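Long-range contacts in Exo-1,5-alpha-L-arabinofuranobiosidase (Gibberella zeae, PDB 2YDT), which probably hydrolyses alpha-1,5-linked L-arabinan as an exo-acting glycosidase, releasing arabinobiose from chain ends: residues S293-T302 against K314-R325; G8-I16 against V60-W69. All blocks are in the same frame, centred on the assembly; numbering follows the deposited sequence.

Interaction 1: S293-T302 against K314-R325. With MN (manganese (II) ion), chain M.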
# COMPACT_ATOMS: atom_id res chain seq x y z
N SER A 293 8.64 -5.49 -2.02
CA SER A 293 8.64 -6.13 -0.70
C SER A 293 7.46 -7.05 -0.63
O SER A 293 6.45 -6.83 -1.31
CB SER A 293 8.55 -5.08 0.42
OG SER A 293 8.51 -5.69 1.72
N CYS A 294 7.57 -8.09 0.21
CA CYS A 294 6.42 -8.87 0.63
C CYS A 294 6.33 -8.91 2.16
O CYS A 294 7.26 -8.50 2.84
CB CYS A 294 6.46 -10.27 0.04
SG CYS A 294 7.55 -11.43 0.88
N GLY A 295 5.20 -9.39 2.67
CA GLY A 295 4.89 -9.33 4.10
C GLY A 295 5.27 -10.57 4.91
O GLY A 295 4.92 -10.66 6.10
N THR A 296 6.02 -11.50 4.30
CA THR A 296 6.41 -12.76 4.97
C THR A 296 7.93 -12.98 5.01
O THR A 296 8.38 -13.99 5.59
CB THR A 296 5.76 -13.98 4.34
OG1 THR A 296 6.20 -14.16 2.98
CG2 THR A 296 4.20 -13.90 4.41
N ARG A 297 8.69 -12.11 4.37
CA ARG A 297 10.18 -12.18 4.36
C ARG A 297 10.76 -10.82 4.49
O ARG A 297 10.09 -9.85 4.16
CB ARG A 297 10.66 -12.77 3.02
CG ARG A 297 10.12 -14.12 2.74
CD ARG A 297 10.79 -14.75 1.56
NE ARG A 297 12.22 -14.92 1.84
CZ ARG A 297 12.81 -16.08 2.07
NH1 ARG A 297 12.12 -17.23 2.05
NH2 ARG A 297 14.12 -16.08 2.31
N SER A 298 12.04 -10.73 4.91
CA SER A 298 12.67 -9.43 5.11
C SER A 298 13.42 -8.88 3.91
O SER A 298 13.72 -7.67 3.88
CB SER A 298 13.60 -9.48 6.33
OG SER A 298 14.65 -10.40 6.11
N GLU A 299 13.74 -9.72 2.93
CA GLU A 299 14.50 -9.27 1.78
C GLU A 299 13.70 -8.33 0.87
O GLU A 299 12.45 -8.26 0.95
CB GLU A 299 15.01 -10.45 0.95
CG GLU A 299 15.92 -11.40 1.76
CD GLU A 299 15.21 -12.55 2.40
OE1 GLU A 299 13.97 -12.59 2.44
OE2 GLU A 299 15.90 -13.48 2.87
N ILE A 300 14.41 -7.61 0.03
CA ILE A 300 13.80 -6.89 -1.11
C ILE A 300 14.08 -7.69 -2.38
O ILE A 300 15.12 -8.40 -2.47
CB ILE A 300 14.21 -5.43 -1.20
CG1 ILE A 300 15.72 -5.27 -1.47
CG2 ILE A 300 13.68 -4.66 0.07
CD1 ILE A 300 16.13 -3.88 -1.92
N PHE A 301 13.18 -7.55 -3.34
CA PHE A 301 13.22 -8.23 -4.62
C PHE A 301 13.30 -7.17 -5.72
O PHE A 301 12.49 -6.25 -5.78
CB PHE A 301 12.02 -9.14 -4.78
CG PHE A 301 11.99 -10.23 -3.77
CD1 PHE A 301 12.53 -11.48 -4.03
CD2 PHE A 301 11.50 -10.00 -2.49
CE1 PHE A 301 12.54 -12.48 -3.06
CE2 PHE A 301 11.50 -11.01 -1.52
CZ PHE A 301 12.04 -12.25 -1.82
N THR A 302 14.29 -7.31 -6.61
CA THR A 302 14.55 -6.25 -7.59
C THR A 302 14.50 -6.79 -9.02
O THR A 302 14.74 -7.96 -9.24
CB THR A 302 15.93 -5.55 -7.38
OG1 THR A 302 16.99 -6.52 -7.56
CG2 THR A 302 16.02 -4.90 -5.99
N LYS A 314 17.18 -11.14 -5.23
CA LYS A 314 16.80 -10.98 -3.84
C LYS A 314 17.98 -10.46 -3.03
O LYS A 314 19.11 -10.94 -3.22
CB LYS A 314 16.35 -12.32 -3.32
CG LYS A 314 16.22 -12.46 -1.78
CD LYS A 314 15.82 -13.86 -1.39
CE LYS A 314 17.03 -14.76 -1.24
NZ LYS A 314 16.75 -15.93 -0.39
N TRP A 315 17.74 -9.52 -2.11
CA TRP A 315 18.79 -8.87 -1.30
C TRP A 315 18.35 -8.65 0.14
O TRP A 315 17.24 -8.16 0.40
CB TRP A 315 19.23 -7.51 -1.87
CG TRP A 315 19.36 -7.47 -3.38
CD1 TRP A 315 18.40 -7.08 -4.26
CD2 TRP A 315 20.49 -7.85 -4.17
NE1 TRP A 315 18.85 -7.19 -5.55
CE2 TRP A 315 20.14 -7.65 -5.52
CE3 TRP A 315 21.78 -8.31 -3.87
CZ2 TRP A 315 21.02 -7.91 -6.57
CZ3 TRP A 315 22.65 -8.56 -4.91
CH2 TRP A 315 22.27 -8.37 -6.24
N ASP A 316 19.24 -8.94 1.10
CA ASP A 316 18.97 -8.67 2.50
C ASP A 316 19.02 -7.20 2.78
O ASP A 316 19.78 -6.44 2.16
CB ASP A 316 20.02 -9.36 3.40
CG ASP A 316 19.90 -10.83 3.41
OD1 ASP A 316 18.78 -11.35 3.53
OD2 ASP A 316 20.95 -11.51 3.29
N VAL A 317 18.18 -6.78 3.74
CA VAL A 317 18.17 -5.41 4.23
C VAL A 317 17.99 -5.45 5.75
O VAL A 317 17.57 -6.49 6.27
CB VAL A 317 17.00 -4.58 3.59
CG1 VAL A 317 17.21 -4.37 2.06
CG2 VAL A 317 15.66 -5.22 3.91
N PRO A 318 18.28 -4.35 6.45
CA PRO A 318 18.19 -4.43 7.91
C PRO A 318 16.81 -4.28 8.53
O PRO A 318 16.65 -4.48 9.74
CB PRO A 318 19.07 -3.29 8.38
CG PRO A 318 19.21 -2.38 7.25
CD PRO A 318 18.97 -3.13 6.00
N GLN A 319 15.83 -3.88 7.72
CA GLN A 319 14.48 -3.65 8.23
C GLN A 319 13.77 -4.99 8.36
O GLN A 319 13.83 -5.84 7.47
CB GLN A 319 13.74 -2.72 7.27
CG GLN A 319 12.33 -2.36 7.74
CD GLN A 319 12.32 -1.41 8.91
OE1 GLN A 319 13.32 -0.73 9.26
NE2 GLN A 319 11.16 -1.33 9.55
N PRO A 320 13.09 -5.25 9.51
CA PRO A 320 12.45 -6.52 9.70
C PRO A 320 11.22 -6.80 8.82
O PRO A 320 10.64 -5.89 8.22
CB PRO A 320 12.05 -6.49 11.18
CG PRO A 320 11.91 -5.09 11.50
CD PRO A 320 12.96 -4.38 10.69
N THR A 321 10.82 -8.06 8.78
CA THR A 321 9.59 -8.50 8.13
C THR A 321 8.38 -7.84 8.79
O THR A 321 8.29 -7.77 10.03
CB THR A 321 9.45 -9.99 8.21
OG1 THR A 321 10.58 -10.58 7.52
CG2 THR A 321 8.13 -10.47 7.61
N ALA A 322 7.47 -7.35 7.95
CA ALA A 322 6.22 -6.77 8.45
C ALA A 322 5.10 -6.97 7.42
O ALA A 322 5.34 -6.98 6.21
CB ALA A 322 6.39 -5.29 8.78
N TYR A 323 3.88 -7.07 7.92
CA TYR A 323 2.69 -7.07 7.08
C TYR A 323 2.61 -5.78 6.29
O TYR A 323 2.75 -4.67 6.84
CB TYR A 323 1.45 -7.23 7.94
CG TYR A 323 0.14 -7.30 7.19
CD1 TYR A 323 -0.19 -8.41 6.41
CD2 TYR A 323 -0.80 -6.26 7.30
CE1 TYR A 323 -1.41 -8.48 5.73
CE2 TYR A 323 -2.02 -6.34 6.62
CZ TYR A 323 -2.33 -7.46 5.85
OH TYR A 323 -3.53 -7.55 5.23
N THR A 324 2.42 -5.95 4.98
CA THR A 324 2.36 -4.84 4.01
C THR A 324 3.47 -3.79 4.24
O THR A 324 3.29 -2.58 4.14
CB THR A 324 0.92 -4.23 3.87
OG1 THR A 324 0.85 -3.43 2.68
CG2 THR A 324 0.50 -3.37 5.10
N ARG A 325 4.68 -4.28 4.49
CA ARG A 325 5.85 -3.43 4.58
C ARG A 325 5.95 -2.60 3.31
O ARG A 325 5.79 -3.16 2.20
CB ARG A 325 7.10 -4.30 4.85
CG ARG A 325 8.31 -3.52 5.35
CD ARG A 325 9.54 -4.42 5.54
NE ARG A 325 9.95 -5.02 4.27
CZ ARG A 325 11.06 -5.70 4.09
NH1 ARG A 325 11.91 -5.85 5.10
NH2 ARG A 325 11.32 -6.27 2.91
MN MN M . 18.12 -13.42 3.65
O HOH W 1 5.67 -5.86 1.75
O HOH W 2 8.45 -7.72 5.14
O HOH W 3 17.06 -9.38 5.02
O HOH W 4 18.53 -13.89 2.05
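Arg-325 is gripped by oxygens of the 293-302 segment through nearly all of its guanidinium edge. Its CG stands opposite the backbone N (chi1 -164°), and a bend at chi3 brings the planar group edge-on to its acceptors. NE and NH2 both reach Ser-293 OG side-on, the NE bond measuring 3.0 Å, while NH1 and NH2 converge end-on on Ser-298 O, with NH1 at 2.8 Å. The two end-on bonds are not equivalent: both come from one face of the Ser-298 carbonyl, but NH2 stands 73° out of its plane and NH1 is tilted by 29°. NH2 adds a weak bond to Glu-299 O. Together these acceptors fix the rotation of a buried cation.

Backbone pairing is brief. Ile-300 and Trp-315 form an antiparallel hydrogen-bonded pair, Ile-300 N to Trp-315 O being 2.9 Å. This joins the outer two strands of one blade of the six-bladed beta-propeller, from which residues 316-325 cross to the next blade. Near the edge of that pairing, Trp-315 NE1 donates in its ring plane to Thr-302 OG1 at 2.8 Å.

Manganese ties together two carboxylates lying side by side, bound by Glu-299 OE2 at 2.4 Å and Asp-316 OD1 at 2.2 Å. Arg-297 holds Glu-299 side-on in a salt bridge, one nitrogen to each oxygen; the Lys-314 amine, close to the like charge of Arg-297, turns to Thr-270 OG1 and a salt bridge with Asp-268.

Apolar contacts flank these groups. The Ile-300 and Val-317 side chains cross at about a right angle, CG1 to CG1 3.9 Å, and the Lys-314 methylenes run alongside the Phe-301 ring, with CB 3.8 Å from CE1.

Interaction 2: G8-I16 against V60-W69. With SO4 (sulfate ion), chain D.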
# COMPACT_ATOMS: atom_id res chain seq x y z
N GLY A 8 25.19 11.81 6.73
CA GLY A 8 24.70 10.62 5.96
C GLY A 8 23.18 10.55 5.89
O GLY A 8 22.47 11.13 6.71
N LYS A 9 22.69 9.84 4.88
CA LYS A 9 21.25 9.74 4.67
C LYS A 9 20.71 8.38 5.04
O LYS A 9 19.50 8.24 5.20
CB LYS A 9 20.92 10.09 3.23
CG LYS A 9 21.42 11.51 2.96
CD LYS A 9 21.00 12.10 1.69
CE LYS A 9 21.15 13.63 1.76
NZ LYS A 9 20.05 14.31 2.57
N THR A 10 21.58 7.38 5.17
CA THR A 10 21.13 6.04 5.53
C THR A 10 21.01 5.87 7.05
O THR A 10 21.66 6.57 7.85
CB THR A 10 22.02 4.95 4.96
OG1 THR A 10 23.35 5.04 5.51
CG2 THR A 10 22.12 5.03 3.40
N PHE A 11 20.16 4.92 7.44
CA PHE A 11 19.97 4.55 8.84
C PHE A 11 19.19 3.25 8.93
O PHE A 11 18.51 2.84 7.97
CB PHE A 11 19.27 5.63 9.63
CG PHE A 11 17.92 6.03 9.08
CD1 PHE A 11 16.77 5.30 9.37
CD2 PHE A 11 17.81 7.17 8.30
CE1 PHE A 11 15.53 5.71 8.89
CE2 PHE A 11 16.57 7.56 7.79
CZ PHE A 11 15.43 6.83 8.09
N SER A 12 19.29 2.58 10.08
CA SER A 12 18.66 1.28 10.27
C SER A 12 17.78 1.24 11.52
O SER A 12 18.19 1.66 12.60
CB SER A 12 19.71 0.18 10.37
OG SER A 12 20.49 0.11 9.17
N ASN A 13 16.54 0.81 11.33
CA ASN A 13 15.64 0.55 12.46
C ASN A 13 15.37 1.73 13.36
O ASN A 13 15.39 1.60 14.59
CB ASN A 13 16.19 -0.63 13.25
CG ASN A 13 16.44 -1.79 12.38
OD1 ASN A 13 17.60 -2.18 12.13
ND2 ASN A 13 15.36 -2.35 11.84
N VAL A 14 15.09 2.88 12.77
CA VAL A 14 14.68 4.02 13.53
C VAL A 14 13.18 3.88 13.90
O VAL A 14 12.34 3.69 13.04
CB VAL A 14 14.93 5.33 12.73
CG1 VAL A 14 14.16 6.54 13.31
CG2 VAL A 14 16.46 5.59 12.66
N GLU A 15 12.88 3.98 15.18
CA GLU A 15 11.52 3.88 15.66
C GLU A 15 10.81 5.17 15.44
O GLU A 15 11.28 6.26 15.82
CB GLU A 15 11.51 3.50 17.15
CG GLU A 15 10.11 3.31 17.76
CD GLU A 15 10.20 2.77 19.16
OE1 GLU A 15 10.16 3.60 20.08
OE2 GLU A 15 10.37 1.55 19.31
N ILE A 16 9.62 5.05 14.85
CA ILE A 16 8.73 6.16 14.58
C ILE A 16 7.64 6.31 15.67
O ILE A 16 7.33 7.43 16.10
CB ILE A 16 8.08 5.97 13.17
CG1 ILE A 16 9.18 5.99 12.09
CG2 ILE A 16 6.98 7.02 12.92
CD1 ILE A 16 8.69 5.73 10.65
N VAL A 60 2.55 11.69 10.97
CA VAL A 60 3.89 12.11 11.42
C VAL A 60 4.66 12.76 10.29
O VAL A 60 4.44 12.50 9.11
CB VAL A 60 4.70 10.95 12.04
CG1 VAL A 60 4.05 10.50 13.34
CG2 VAL A 60 4.84 9.79 11.06
N LYS A 61 5.55 13.66 10.66
CA LYS A 61 6.34 14.41 9.67
C LYS A 61 7.83 14.31 10.04
O LYS A 61 8.18 14.41 11.23
CB LYS A 61 5.93 15.88 9.71
CG LYS A 61 6.82 16.79 8.85
CD LYS A 61 6.19 18.16 8.75
CE LYS A 61 7.11 19.14 8.07
NZ LYS A 61 6.45 20.44 7.82
N SER A 62 8.66 14.14 9.01
CA SER A 62 10.12 14.22 9.17
C SER A 62 10.68 15.23 8.19
O SER A 62 10.35 15.22 7.01
CB SER A 62 10.76 12.87 8.91
OG SER A 62 12.20 12.98 8.93
N LYS A 63 11.56 16.09 8.70
CA LYS A 63 12.26 17.05 7.86
C LYS A 63 13.72 16.67 7.61
O LYS A 63 14.43 17.45 6.97
CB LYS A 63 12.26 18.40 8.52
CG LYS A 63 10.94 18.80 9.06
CD LYS A 63 10.58 20.20 8.69
CE LYS A 63 11.09 21.18 9.72
NZ LYS A 63 11.18 20.56 11.10
N ASP A 64 14.17 15.55 8.14
CA ASP A 64 15.56 15.11 7.99
C ASP A 64 15.70 13.75 7.33
O ASP A 64 16.56 12.96 7.67
CB ASP A 64 16.29 15.16 9.34
CG ASP A 64 15.60 14.35 10.42
OD1 ASP A 64 14.71 13.53 10.08
OD2 ASP A 64 15.98 14.52 11.62
N GLY A 65 14.81 13.47 6.39
CA GLY A 65 14.90 12.27 5.59
C GLY A 65 14.54 10.99 6.33
O GLY A 65 14.93 9.91 5.93
N GLY A 66 13.82 11.13 7.43
CA GLY A 66 13.38 9.98 8.19
C GLY A 66 14.14 9.66 9.46
O GLY A 66 13.81 8.70 10.15
N LYS A 67 15.13 10.48 9.81
CA LYS A 67 15.86 10.23 11.06
C LYS A 67 15.07 10.56 12.31
O LYS A 67 15.19 9.86 13.31
CB LYS A 67 17.18 11.01 11.06
CG LYS A 67 18.10 10.50 10.03
CD LYS A 67 19.41 11.26 10.03
CE LYS A 67 20.33 10.69 8.97
NZ LYS A 67 21.65 11.42 9.00
N THR A 68 14.28 11.65 12.27
CA THR A 68 13.43 12.00 13.37
C THR A 68 12.02 12.38 12.89
O THR A 68 11.83 12.88 11.77
CB THR A 68 14.00 13.19 14.16
OG1 THR A 68 14.06 14.36 13.33
CG2 THR A 68 15.39 12.80 14.71
N TRP A 69 11.05 12.15 13.77
CA TRP A 69 9.65 12.28 13.42
C TRP A 69 8.87 12.96 14.52
O TRP A 69 9.20 12.81 15.70
CB TRP A 69 9.06 10.89 13.20
CG TRP A 69 9.65 10.12 12.07
CD1 TRP A 69 10.77 9.35 12.08
CD2 TRP A 69 9.14 10.06 10.72
NE1 TRP A 69 10.98 8.78 10.83
CE2 TRP A 69 10.00 9.20 9.99
CE3 TRP A 69 8.04 10.62 10.08
CZ2 TRP A 69 9.77 8.90 8.62
CZ3 TRP A 69 7.84 10.34 8.74
CH2 TRP A 69 8.68 9.47 8.03
S SO4 D . 25.11 7.76 3.32
O1 SO4 D . 24.29 8.78 2.70
O2 SO4 D . 25.17 6.55 2.53
O3 SO4 D . 26.40 8.38 3.58
O4 SO4 D . 24.64 7.42 4.66
O HOH W 5 17.44 9.98 4.61
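With a side chain extended beyond CG, Lys-67 reaches Gly-8, where its NZ lies only 2.4 Å from Gly-8 O, a separation so short that its detail is doubtful. Lys-67 belongs to an Asp box, recognisable as Ser-62, Asp-64, Gly-66, Thr-68 and Trp-69 in a hairpin with a type I' turn from Asp-64 to Lys-67. Inside it, Asp-64 OD1 accepts from Thr-68 N and OD2 from Thr-68 OG1, which holds the carboxylate on both oxygens.

Lys-9 meets this turn through water 5, which donates to Lys-9 O and Gly-65 O. On Lys-9 and Thr-10 a sulfate, probably from the crystallisation liquor, is bound by both backbone nitrogens and by Thr-10 OG1, with Arg-360 NE as a further donor.

Phe-11 has CG wedged between its backbone N and carbonyl carbon (chi1 57°), which sends the ring to the turn. Gly-65 O lies at the ring edge, 3.4 Å from Phe-11 CE2, and Phe-11 CZ is 3.2 Å from Gly-66 O.

Val-14 follows at a G1 beta bulge, in which it and Asn-13 both face Ala-356; its CG1 touches Lys-67 O at 3.5 Å.

Ile-16 CG2 packs on Val-60 CG2 at 4.0 Å, while Ile-16 CG1 makes a CH-pi contact 3.8 Å from the centroid of the Trp-69 five-membered ring, 20° off its normal; Ser-62 CB lies over the opposite face of the indole.

Overall arrangement
Both contacts serve the blade that closes the propeller, which is built from strands 11-17, 354-360, 336-341 and 326-330. Interaction 1 approaches it from the preceding blade, through the crossover leading into strand 326-330; interaction 2 sets its outermost strand, 11-17, on the following blade. Interaction 1 is partly buried, with about 855 Å² lost between its segments, and relies on directed polar bonds and a metal. At about 429 Å², interaction 2 lies at the surface, with no strand pairing between its segments, and depends mainly on ring and methyl packing. They touch where Asn-13 ND2 probably hydrogen-bonds to Pro-318 O (3.3 Å). Only interaction 1 reaches the inhibitor, through Tyr-323.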